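Local coordinates for protein chitinase (Thermococcus chitonophagus, PDB 5XSW) that probably hydrolyses chitin internally as an endochitinase, the piece described here being its C-terminal part, captured with a bound glycan in its pocket, at residues Lys186-Gly191 against Asp401-Phe405; Ala426-Val431 against Val459-Trp464. One frame throughout, in Å; residues are numbered along the deposited sequence.

Both contacts belong to the helical part of the chain, and their centres lie about 16 Å apart on the same side of its centre. Interaction 1 joins helix 186-199 to helix 399-412; interaction 2, later in the chain, joins helix 421-439 to the C-terminal end of helix 449-461 and its turn. Helices 399-412 and 421-439 are consecutive, and the two contacts meet there: Ile-402 CG2 lies 3.6 Å from Val-431 CG1, and Glu-403 OE1 lies 3.7 Å from Met-428 CE. None of the residues that bind the glycan, among them Asn-174, Glu-213 and His-374, lies in either contact; both are helix packing.

Interaction 1 (Lys186-Gly191 against Asp401-Phe405); sequences KYFAMG and DIEYF
Segments 186-191 and 401-405, on helices 186-199 and 399-412, cross at -57°, joined by a polar cluster around Asp-401 and an apolar layer beneath it. Lys-186 NZ makes a salt bridge to Asp-401 OD2 at 3.2 Å, meeting it on the syn side though well out of the carboxylate plane. Tyr-187 OH donates to Asp-401 OD1 (3.0 Å) from above that plane, and water 1 links OD1 back to the lysine. Asn-396 O also accepts from Lys-186 NZ, while Thr-398 N donates to Asp-401 OD2. The Tyr-187 ring is sandwiched: Lys-186 CG, set between the backbone N and the carbonyl carbon (chi1 64°), sits over the centre of one face, and Tyr-404 points its CD2-CE2 edge at the other in a T-shaped stack, planes at 86°. Deeper in, Met-190 and Phe-405 slide past each other, Met-190 CB 3.5 Å from Phe-405 CD1 and Met-190 SD 4.7 Å from the Phe-405 ring centroid, obliquely. With an alanine at Asp-401, Lys-186 NZ would probably lose its carboxylate mate, keeping Asn-396 O, and Tyr-187 OH this acceptor. This is plain helix-helix packing in the helical part of the chain, with a buried Met-aromatic contact and a T-shaped pair.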
ATOM      1  N   LYS A 186      16.892   3.917  24.342  1.00 26.29           N
ATOM      2  CA  LYS A 186      15.795   4.460  25.119  1.00 23.28           C
ATOM      3  C   LYS A 186      14.855   5.215  24.228  1.00 24.90           C
ATOM      4  O   LYS A 186      13.717   5.474  24.634  1.00 24.28           O
ATOM      5  CB  LYS A 186      16.366   5.390  26.222  1.00 26.77           C
ATOM      6  CG  LYS A 186      17.069   6.613  25.611  1.00 23.89           C
ATOM      7  CD  LYS A 186      17.623   7.546  26.734  1.00 31.37           C
ATOM      8  CE  LYS A 186      18.810   6.989  27.473  1.00 42.29           C
ATOM      9  NZ  LYS A 186      19.499   8.148  28.168  1.00 50.33           N
ATOM     10  N   TYR A 187      15.313   5.663  23.043  1.00 21.17           N
ATOM     11  CA  TYR A 187      14.391   6.419  22.186  1.00 21.82           C
ATOM     12  C   TYR A 187      13.361   5.447  21.598  1.00 23.24           C
ATOM     13  O   TYR A 187      12.173   5.743  21.498  1.00 20.13           O
ATOM     14  CB  TYR A 187      15.142   7.191  21.075  1.00 22.41           C
ATOM     15  CG  TYR A 187      16.192   8.058  21.712  1.00 27.27           C
ATOM     16  CD1 TYR A 187      15.823   9.091  22.566  1.00 26.83           C
ATOM     17  CD2 TYR A 187      17.554   7.798  21.530  1.00 27.57           C
ATOM     18  CE1 TYR A 187      16.800   9.868  23.214  1.00 27.64           C
ATOM     19  CE2 TYR A 187      18.522   8.556  22.181  1.00 38.64           C
ATOM     20  CZ  TYR A 187      18.132   9.602  23.005  1.00 30.11           C
ATOM     21  OH  TYR A 187      19.091  10.349  23.659  1.00 38.99           O
ATOM     22  N   PHE A 188      13.853   4.288  21.216  1.00 21.61           N
ATOM     23  CA  PHE A 188      12.982   3.178  20.817  1.00 24.00           C
ATOM     24  C   PHE A 188      12.016   2.821  21.959  1.00 24.26           C
ATOM     25  O   PHE A 188      10.798   2.609  21.737  1.00 21.55           O
ATOM     26  CB  PHE A 188      13.832   1.938  20.451  1.00 18.85           C
ATOM     27  CG  PHE A 188      12.978   0.701  20.132  1.00 20.89           C
ATOM     28  CD1 PHE A 188      12.158   0.684  19.001  1.00 21.75           C
ATOM     29  CD2 PHE A 188      13.017  -0.413  20.940  1.00 21.43           C
ATOM     30  CE1 PHE A 188      11.355  -0.493  18.692  1.00 19.83           C
ATOM     31  CE2 PHE A 188      12.213  -1.555  20.663  1.00 22.22           C
ATOM     32  CZ  PHE A 188      11.402  -1.564  19.515  1.00 20.33           C
ATOM     33  N   ALA A 189      12.550   2.744  23.183  1.00 21.61           N
ATOM     34  CA  ALA A 189      11.671   2.424  24.341  1.00 24.64           C
ATOM     35  C   ALA A 189      10.577   3.500  24.478  1.00 24.91           C
ATOM     36  O   ALA A 189       9.386   3.202  24.725  1.00 23.82           O
ATOM     37  CB  ALA A 189      12.503   2.311  25.664  1.00 20.24           C
ATOM     38  N   MET A 190      10.949   4.771  24.318  1.00 20.44           N
ATOM     39  CA  MET A 190       9.908   5.801  24.384  1.00 21.27           C
ATOM     40  C   MET A 190       8.874   5.686  23.261  1.00 24.19           C
ATOM     41  O   MET A 190       7.710   6.010  23.465  1.00 22.17           O
ATOM     42  CB  MET A 190      10.526   7.228  24.386  1.00 21.61           C
ATOM     43  CG  MET A 190      11.246   7.492  25.724  1.00 23.95           C
ATOM     44  SD  MET A 190      11.863   9.222  25.782  1.00 30.59           S
ATOM     45  CE  MET A 190      13.294   9.036  24.864  1.00 19.19           C
ATOM     46  N   GLY A 191       9.288   5.259  22.063  1.00 24.99           N
ATOM     47  CA  GLY A 191       8.316   5.035  20.996  1.00 19.35           C
ATOM     48  C   GLY A 191       7.353   3.890  21.335  1.00 20.19           C
ATOM     49  O   GLY A 191       6.162   4.006  21.040  1.00 22.47           O
ATOM     50  N   ASP A 401      16.570  14.214  26.494  1.00 24.24           N
ATOM     51  CA  ASP A 401      15.885  13.010  25.944  1.00 28.76           C
ATOM     52  C   ASP A 401      14.404  13.254  25.655  1.00 30.36           C
ATOM     53  O   ASP A 401      13.888  12.877  24.584  1.00 31.49           O
ATOM     54  CB  ASP A 401      15.982  11.840  26.923  1.00 24.88           C
ATOM     55  CG  ASP A 401      17.392  11.332  27.109  1.00 28.60           C
ATOM     56  OD1 ASP A 401      18.252  11.552  26.219  1.00 31.89           O
ATOM     57  OD2 ASP A 401      17.633  10.698  28.141  1.00 26.84           O
ATOM     58  N   ILE A 402      13.710  13.870  26.626  1.00 30.33           N
ATOM     59  CA  ILE A 402      12.272  14.123  26.536  1.00 29.08           C
ATOM     60  C   ILE A 402      11.989  15.156  25.467  1.00 31.82           C
ATOM     61  O   ILE A 402      11.085  15.013  24.635  1.00 26.89           O
ATOM     62  CB  ILE A 402      11.686  14.625  27.903  1.00 32.71           C
ATOM     63  CG1 ILE A 402      11.954  13.611  29.015  1.00 32.74           C
ATOM     64  CG2 ILE A 402      10.197  14.915  27.797  1.00 27.27           C
ATOM     65  CD1 ILE A 402      11.317  12.297  28.862  1.00 32.50           C
ATOM     66  N   GLU A 403      12.799  16.208  25.471  1.00 32.69           N
ATOM     67  CA  GLU A 403      12.648  17.250  24.487  1.00 27.45           C
ATOM     68  C   GLU A 403      12.822  16.714  23.067  1.00 26.17           C
ATOM     69  O   GLU A 403      12.105  17.093  22.131  1.00 29.06           O
ATOM     70  CB  GLU A 403      13.688  18.367  24.773  1.00 30.61           C
ATOM     71  CG  GLU A 403      13.771  19.361  23.635  1.00 34.36           C
ATOM     72  CD  GLU A 403      12.547  20.271  23.524  1.00 49.24           C
ATOM     73  OE1 GLU A 403      11.915  20.540  24.571  1.00 55.24           O
ATOM     74  OE2 GLU A 403      12.213  20.725  22.390  1.00 52.70           O
ATOM     75  N   TYR A 404      13.853  15.906  22.908  1.00 24.07           N
ATOM     76  CA  TYR A 404      14.160  15.299  21.613  1.00 28.57           C
ATOM     77  C   TYR A 404      12.964  14.430  21.150  1.00 26.53           C
ATOM     78  O   TYR A 404      12.439  14.544  20.028  1.00 26.06           O
ATOM     79  CB  TYR A 404      15.438  14.451  21.761  1.00 27.65           C
ATOM     80  CG  TYR A 404      15.670  13.576  20.544  1.00 33.61           C
ATOM     81  CD1 TYR A 404      15.822  14.130  19.273  1.00 28.97           C
ATOM     82  CD2 TYR A 404      15.707  12.197  20.672  1.00 31.96           C
ATOM     83  CE1 TYR A 404      16.011  13.298  18.153  1.00 34.44           C
ATOM     84  CE2 TYR A 404      15.907  11.383  19.584  1.00 30.91           C
ATOM     85  CZ  TYR A 404      16.055  11.931  18.336  1.00 28.73           C
ATOM     86  OH  TYR A 404      16.230  11.042  17.282  1.00 36.21           O
ATOM     87  N   PHE A 405      12.523  13.571  22.055  1.00 28.52           N
ATOM     88  CA  PHE A 405      11.368  12.711  21.775  1.00 25.69           C
ATOM     89  C   PHE A 405      10.181  13.512  21.254  1.00 29.54           C
ATOM     90  O   PHE A 405       9.643  13.210  20.175  1.00 24.15           O
ATOM     91  CB  PHE A 405      10.988  11.914  23.016  1.00 24.00           C
ATOM     92  CG  PHE A 405       9.791  11.025  22.780  1.00 24.15           C
ATOM     93  CD1 PHE A 405       9.939   9.821  22.083  1.00 25.25           C
ATOM     94  CD2 PHE A 405       8.517  11.416  23.195  1.00 25.24           C
ATOM     95  CE1 PHE A 405       8.827   9.013  21.814  1.00 24.30           C
ATOM     96  CE2 PHE A 405       7.402  10.598  22.929  1.00 27.89           C
ATOM     97  CZ  PHE A 405       7.577   9.396  22.257  1.00 26.34           C
TER
HETATM   98  O   HOH W   1      20.715  10.403  26.771  1.00 50.44           O

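Interaction 2 (Ala426-Val431 against Val459-Trp464)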
ATOM      1  N   ALA A 426       2.424  25.350  25.086  1.00 36.64           N
ATOM      2  CA  ALA A 426       1.806  25.143  26.407  1.00 37.22           C
ATOM      3  C   ALA A 426       1.980  23.701  26.883  1.00 38.11           C
ATOM      4  O   ALA A 426       2.247  23.426  28.075  1.00 35.49           O
ATOM      5  CB  ALA A 426       0.320  25.512  26.373  1.00 36.40           C
ATOM      6  N   MET A 427       1.811  22.766  25.950  1.00 38.88           N
ATOM      7  CA  MET A 427       2.016  21.348  26.276  1.00 33.82           C
ATOM      8  C   MET A 427       3.446  21.108  26.789  1.00 28.48           C
ATOM      9  O   MET A 427       3.671  20.470  27.835  1.00 28.64           O
ATOM     10  CB  MET A 427       1.682  20.483  25.026  1.00 28.73           C
ATOM     11  CG  MET A 427       1.744  18.960  25.292  1.00 30.50           C
ATOM     12  SD  MET A 427       1.952  18.137  23.687  1.00 34.20           S
ATOM     13  CE  MET A 427       3.694  18.353  23.505  1.00 31.35           C
ATOM     14  N   MET A 428       4.431  21.629  26.070  1.00 30.31           N
ATOM     15  CA  MET A 428       5.811  21.395  26.448  1.00 29.29           C
ATOM     16  C   MET A 428       6.185  22.074  27.792  1.00 34.04           C
ATOM     17  O   MET A 428       6.944  21.504  28.564  1.00 32.09           O
ATOM     18  CB  MET A 428       6.735  21.861  25.299  1.00 36.68           C
ATOM     19  CG  MET A 428       6.720  20.890  24.072  1.00 40.65           C
ATOM     20  SD  MET A 428       6.958  19.122  24.514  1.00 35.28           S
ATOM     21  CE  MET A 428       8.568  19.108  25.268  1.00 32.76           C
ATOM     22  N   ARG A 429       5.621  23.257  28.108  1.00 35.87           N
ATOM     23  CA  ARG A 429       5.783  23.801  29.493  1.00 37.06           C
ATOM     24  C   ARG A 429       5.278  22.816  30.566  1.00 30.55           C
ATOM     25  O   ARG A 429       5.974  22.520  31.550  1.00 34.41           O
ATOM     26  CB  ARG A 429       5.054  25.163  29.639  1.00 38.58           C
ATOM     27  CG  ARG A 429       5.773  26.312  28.911  1.00 45.80           C
ATOM     28  CD  ARG A 429       5.241  27.711  29.298  1.00 48.05           C
ATOM     29  NE  ARG A 429       3.869  27.940  28.833  1.00 42.63           N
ATOM     30  CZ  ARG A 429       3.554  28.306  27.589  1.00 42.86           C
ATOM     31  NH1 ARG A 429       4.505  28.499  26.673  1.00 49.76           N
ATOM     32  NH2 ARG A 429       2.290  28.488  27.261  1.00 46.61           N
ATOM     33  N   ASP A 430       4.063  22.273  30.371  1.00 28.96           N
ATOM     34  CA  ASP A 430       3.545  21.257  31.294  1.00 30.62           C
ATOM     35  C   ASP A 430       4.421  20.005  31.375  1.00 31.22           C
ATOM     36  O   ASP A 430       4.672  19.474  32.456  1.00 30.12           O
ATOM     37  CB  ASP A 430       2.140  20.828  30.880  1.00 30.44           C
ATOM     38  CG  ASP A 430       1.060  21.844  31.267  1.00 42.86           C
ATOM     39  OD1 ASP A 430       1.361  22.877  31.949  1.00 39.63           O
ATOM     40  OD2 ASP A 430      -0.107  21.581  30.893  1.00 36.87           O
ATOM     41  N   VAL A 431       4.889  19.525  30.214  1.00 31.31           N
ATOM     42  CA  VAL A 431       5.765  18.334  30.201  1.00 29.09           C
ATOM     43  C   VAL A 431       7.048  18.609  30.963  1.00 25.77           C
ATOM     44  O   VAL A 431       7.531  17.797  31.773  1.00 28.55           O
ATOM     45  CB  VAL A 431       6.100  17.922  28.719  1.00 30.27           C
ATOM     46  CG1 VAL A 431       7.291  16.939  28.661  1.00 27.58           C
ATOM     47  CG2 VAL A 431       4.825  17.356  28.021  1.00 29.36           C
ATOM     48  N   VAL A 459       0.522  13.696  30.647  1.00 31.13           N
ATOM     49  CA  VAL A 459       0.578  15.152  30.715  1.00 25.50           C
ATOM     50  C   VAL A 459       0.597  15.736  29.345  1.00 32.18           C
ATOM     51  O   VAL A 459      -0.198  16.639  29.039  1.00 32.60           O
ATOM     52  CB  VAL A 459       1.791  15.614  31.509  1.00 30.10           C
ATOM     53  CG1 VAL A 459       2.034  17.099  31.282  1.00 31.82           C
ATOM     54  CG2 VAL A 459       1.535  15.301  32.980  1.00 27.16           C
ATOM     55  N   ALA A 460       1.468  15.222  28.474  1.00 29.54           N
ATOM     56  CA  ALA A 460       1.462  15.750  27.097  1.00 26.22           C
ATOM     57  C   ALA A 460       0.106  15.569  26.440  1.00 29.62           C
ATOM     58  O   ALA A 460      -0.395  16.477  25.750  1.00 32.20           O
ATOM     59  CB  ALA A 460       2.568  15.041  26.234  1.00 28.39           C
ATOM     60  N   MET A 461      -0.483  14.378  26.617  1.00 25.33           N
ATOM     61  CA  MET A 461      -1.713  14.068  25.874  1.00 27.42           C
ATOM     62  C   MET A 461      -2.957  14.804  26.338  1.00 36.28           C
ATOM     63  O   MET A 461      -3.971  14.873  25.603  1.00 31.15           O
ATOM     64  CB  MET A 461      -1.981  12.536  25.907  1.00 27.82           C
ATOM     65  CG  MET A 461      -0.867  11.814  25.076  1.00 28.76           C
ATOM     66  SD  MET A 461      -1.001  10.020  25.167  1.00 33.59           S
ATOM     67  CE  MET A 461      -2.357   9.725  24.039  1.00 36.26           C
ATOM     68  N   LYS A 462      -2.887  15.375  27.542  1.00 33.24           N
ATOM     69  CA  LYS A 462      -3.953  16.280  27.999  1.00 33.26           C
ATOM     70  C   LYS A 462      -4.102  17.397  26.994  1.00 34.83           C
ATOM     71  O   LYS A 462      -5.147  17.979  26.873  1.00 36.66           O
ATOM     72  CB  LYS A 462      -3.628  16.858  29.389  1.00 32.31           C
ATOM     73  CG  LYS A 462      -3.779  15.885  30.558  1.00 31.67           C
ATOM     74  CD  LYS A 462      -5.338  15.738  30.840  1.00 42.25           C
ATOM     75  CE  LYS A 462      -5.674  14.847  32.036  1.00 40.92           C
ATOM     76  NZ  LYS A 462      -7.178  14.610  32.143  1.00 48.98           N
ATOM     77  N   HIS A 463      -3.053  17.739  26.275  1.00 29.97           N
ATOM     78  CA  HIS A 463      -3.129  18.786  25.268  1.00 33.62           C
ATOM     79  C   HIS A 463      -3.424  18.313  23.850  1.00 36.11           C
ATOM     80  O   HIS A 463      -3.492  19.090  22.952  1.00 34.90           O
ATOM     81  CB  HIS A 463      -1.869  19.635  25.258  1.00 31.34           C
ATOM     82  CG  HIS A 463      -1.567  20.284  26.560  1.00 36.84           C
ATOM     83  ND1 HIS A 463      -1.743  21.626  26.776  1.00 38.77           N
ATOM     84  CD2 HIS A 463      -1.107  19.777  27.717  1.00 37.14           C
ATOM     85  CE1 HIS A 463      -1.403  21.916  28.009  1.00 40.08           C
ATOM     86  NE2 HIS A 463      -1.015  20.811  28.603  1.00 36.81           N
ATOM     87  N   TRP A 464      -3.608  16.988  23.637  1.00 34.88           N
ATOM     88  CA  TRP A 464      -3.846  16.476  22.285  1.00 30.92           C
ATOM     89  C   TRP A 464      -5.334  16.519  21.904  1.00 32.54           C
ATOM     90  O   TRP A 464      -6.205  16.420  22.762  1.00 33.83           O
ATOM     91  CB  TRP A 464      -3.293  15.044  22.179  1.00 29.77           C
ATOM     92  CG  TRP A 464      -1.778  14.949  22.191  1.00 32.18           C
ATOM     93  CD1 TRP A 464      -0.887  15.900  22.612  1.00 34.55           C
ATOM     94  CD2 TRP A 464      -0.989  13.819  21.779  1.00 36.75           C
ATOM     95  NE1 TRP A 464       0.402  15.432  22.497  1.00 33.37           N
ATOM     96  CE2 TRP A 464       0.365  14.157  21.977  1.00 31.24           C
ATOM     97  CE3 TRP A 464      -1.306  12.541  21.267  1.00 34.26           C
ATOM     98  CZ2 TRP A 464       1.417  13.271  21.675  1.00 33.22           C
ATOM     99  CZ3 TRP A 464      -0.267  11.666  20.967  1.00 32.19           C
ATOM    100  CH2 TRP A 464       1.077  12.030  21.183  1.00 29.41           C
TER
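His-463 and Asp-430 form the main polar link between helix 421-439 and the type I turn Met-461 to Trp-464 at the C-terminal end of helix 449-461. His-463 NE2 donates to Asp-430 OD2 at 2.6 Å, a short bond with an N-H...O angle of 145°. The oxygen lies near the imidazole plane, but the histidine reaches it on the anti side, tilted out of the carboxylate plane, and carboxylate and ring are turned 60° apart. The other carboxylate oxygen, OD1, accepts from Gly-125 N, so both oxygens of this buried aspartate have a donor, which would probably favour its charged form. Over one face of the imidazole stands Met-427 CA, 3.6 Å from the ring centroid and almost on the normal, a CH-pi contact that packs the ring against the helix backbone.

From there the methionine chain runs on, CG anti to the backbone N (chi1 -175°), bringing SD to the edge of the Trp-464 indole. Trp-464 NE1 donates weakly to that sulfur at 3.3 Å, giving the indole N-H an acceptor in a buried setting and a Met-aromatic contact in the ring plane. Ala-460 O, which accepts from His-463 N, also lies 3.3 Å from Met-427 CG. Met-461 O takes Trp-464 N, closing the turn, and Ala-426 O takes Asp-430 N within the helix. Farther along, Val-431 CG2 rests 3.7 Å from Ala-460 CB, while Val-459 CG1 lies against Asp-430 CB.

Helix 399-412 packs beneath the pair, Ile-402 touching Val-431 and Phe-406 touching Ala-460. Helix 186-199 meets the turn through Leu-194 and Trp-198 at Trp-464, and the loop residues Trp-122, Pro-124 and Phe-127 pack against Asp-430.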